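Local coordinates for probable outer membrane protein (PDB 3DWO) that forms a beta-barrel channel in the outer membrane and probably carries long-chain fatty acids or other hydrophobic compounds across it, at residues 408-412 with 424-429. Sequence-based numbering, arbitrary orientation.
Sequences EVPLK and LDGRAT
The amide of L411 donates to the carbonyl oxygen of G426 over 2.7 Å (N to O), a nearly straight bond. That oxygen is also met by CA of P410 in a CA-H...O contact of 3.3 Å. G426 N returns a bond to L411 O, so L411 and G426 form one antiparallel hydrogen-bonded pair, and V409 and A428, joined by two backbone bonds, form the next. Between them P410, which has no N-H, faces R427 as the non-hydrogen-bonded pair, their CA atoms 4.1 Å apart.

The face carrying P410 and R427 also carries the charged residues. R427 has CG wedged between its backbone N and carbonyl carbon (chi1 43°) and bends again at chi3, which sets one guanidinium face above CA of P410, offset toward the rim of the group, and brings NH1 to the E408 carboxylate in a salt bridge; the placing of OE2 is less certain. Farther along, K412 and D425 run side by side, joined by a salt bridge, K412 NZ to D425 OD2 at 3.1 Å, the nitrogen coming from above the carboxylate plane. The reverse face is apolar: L411 CD1 packs on A428 CB at 4.0 Å.

The example illustrates the last hairpin of a FadL-family barrel wall: strand 395-411 turns back into strand 423-441, which closes the barrel against strand 44-63 by backbone hydrogen bonds of D425, R427 and T429 with D61, N59 and K57, while L411 and L424 pack on Y58.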
loop_
_atom_site.group_PDB
_atom_site.type_symbol
_atom_site.label_atom_id
_atom_site.label_comp_id
_atom_site.label_asym_id
_atom_site.label_seq_id
_atom_site.Cartn_x
_atom_site.Cartn_y
_atom_site.Cartn_z
ATOM N N GLU A 408 -8.116 14.460 -7.917
ATOM C CA GLU A 408 -6.918 15.281 -7.911
ATOM C C GLU A 408 -6.795 15.870 -6.506
ATOM O O GLU A 408 -7.754 16.443 -5.978
ATOM C CB GLU A 408 -7.066 16.390 -8.952
ATOM C CG GLU A 408 -5.891 17.332 -9.054
ATOM C CD GLU A 408 -6.108 18.378 -10.125
ATOM O OE1 GLU A 408 -6.197 18.004 -11.315
ATOM O OE2 GLU A 408 -6.201 19.571 -9.779
ATOM N N VAL A 409 -5.627 15.717 -5.892
ATOM C CA VAL A 409 -5.422 16.229 -4.543
ATOM C C VAL A 409 -4.310 17.248 -4.446
ATOM O O VAL A 409 -3.392 17.269 -5.262
ATOM C CB VAL A 409 -5.097 15.096 -3.545
ATOM C CG1 VAL A 409 -6.368 14.354 -3.164
ATOM C CG2 VAL A 409 -4.073 14.138 -4.166
ATOM N N PRO A 410 -4.385 18.119 -3.435
ATOM C CA PRO A 410 -3.365 19.147 -3.231
ATOM C C PRO A 410 -2.191 18.632 -2.405
ATOM O O PRO A 410 -2.332 17.708 -1.608
ATOM C CB PRO A 410 -4.131 20.242 -2.500
ATOM C CG PRO A 410 -5.068 19.433 -1.628
ATOM C CD PRO A 410 -5.567 18.367 -2.585
ATOM N N LEU A 411 -1.027 19.226 -2.632
ATOM C CA LEU A 411 0.178 18.906 -1.888
ATOM C C LEU A 411 0.644 20.250 -1.350
ATOM O O LEU A 411 0.985 21.148 -2.120
ATOM C CB LEU A 411 1.250 18.297 -2.796
ATOM C CG LEU A 411 1.266 16.770 -2.901
ATOM C CD1 LEU A 411 -0.093 16.265 -3.300
ATOM C CD2 LEU A 411 2.304 16.340 -3.920
ATOM N N LYS A 412 0.634 20.386 -0.029
ATOM C CA LYS A 412 1.033 21.622 0.632
ATOM C C LYS A 412 2.134 21.293 1.622
ATOM O O LYS A 412 2.303 21.977 2.628
ATOM C CB LYS A 412 -0.158 22.206 1.391
ATOM C CG LYS A 412 -1.382 22.501 0.533
ATOM C CD LYS A 412 -1.182 23.743 -0.322
ATOM C CE LYS A 412 -2.504 24.182 -0.950
ATOM N NZ LYS A 412 -2.373 25.464 -1.702
ATOM N N LEU A 424 5.997 22.567 -0.608
ATOM C CA LEU A 424 5.395 22.341 -1.914
ATOM C C LEU A 424 4.058 23.073 -2.002
ATOM O O LEU A 424 3.409 23.335 -0.989
ATOM C CB LEU A 424 5.156 20.843 -2.132
ATOM C CG LEU A 424 6.355 19.894 -1.998
ATOM C CD1 LEU A 424 5.884 18.458 -2.123
ATOM C CD2 LEU A 424 7.391 20.217 -3.069
ATOM N N ASP A 425 3.657 23.410 -3.219
ATOM C CA ASP A 425 2.373 24.058 -3.445
ATOM C C ASP A 425 1.907 23.609 -4.820
ATOM O O ASP A 425 2.237 24.233 -5.827
ATOM C CB ASP A 425 2.496 25.577 -3.420
ATOM C CG ASP A 425 1.151 26.264 -3.600
ATOM O OD1 ASP A 425 1.129 27.496 -3.812
ATOM O OD2 ASP A 425 0.116 25.565 -3.521
ATOM N N GLY A 426 1.165 22.509 -4.857
ATOM C CA GLY A 426 0.688 21.988 -6.120
ATOM C C GLY A 426 -0.311 20.870 -5.926
ATOM O O GLY A 426 -0.941 20.768 -4.877
ATOM N N ARG A 427 -0.467 20.028 -6.941
ATOM C CA ARG A 427 -1.409 18.922 -6.852
ATOM C C ARG A 427 -0.954 17.697 -7.624
ATOM O O ARG A 427 -0.253 17.794 -8.633
ATOM C CB ARG A 427 -2.783 19.370 -7.342
ATOM C CG ARG A 427 -2.736 20.207 -8.596
ATOM C CD ARG A 427 -4.031 20.978 -8.791
ATOM N NE ARG A 427 -4.497 21.606 -7.555
ATOM C CZ ARG A 427 -5.398 21.073 -6.731
ATOM N NH1 ARG A 427 -5.943 19.894 -7.006
ATOM N NH2 ARG A 427 -5.752 21.714 -5.624
ATOM N N ALA A 428 -1.360 16.538 -7.133
ATOM C CA ALA A 428 -0.998 15.284 -7.758
ATOM C C ALA A 428 -2.204 14.717 -8.473
ATOM O O ALA A 428 -3.333 14.792 -7.982
ATOM C CB ALA A 428 -0.504 14.300 -6.708
ATOM N N THR A 429 -1.958 14.167 -9.651
ATOM C CA THR A 429 -3.004 13.558 -10.440
ATOM C C THR A 429 -2.583 12.114 -10.622
ATOM O O THR A 429 -1.471 11.838 -11.074
ATOM C CB THR A 429 -3.141 14.222 -11.815
ATOM O OG1 THR A 429 -3.604 15.569 -11.653
ATOM C CG2 THR A 429 -4.136 13.452 -12.671
#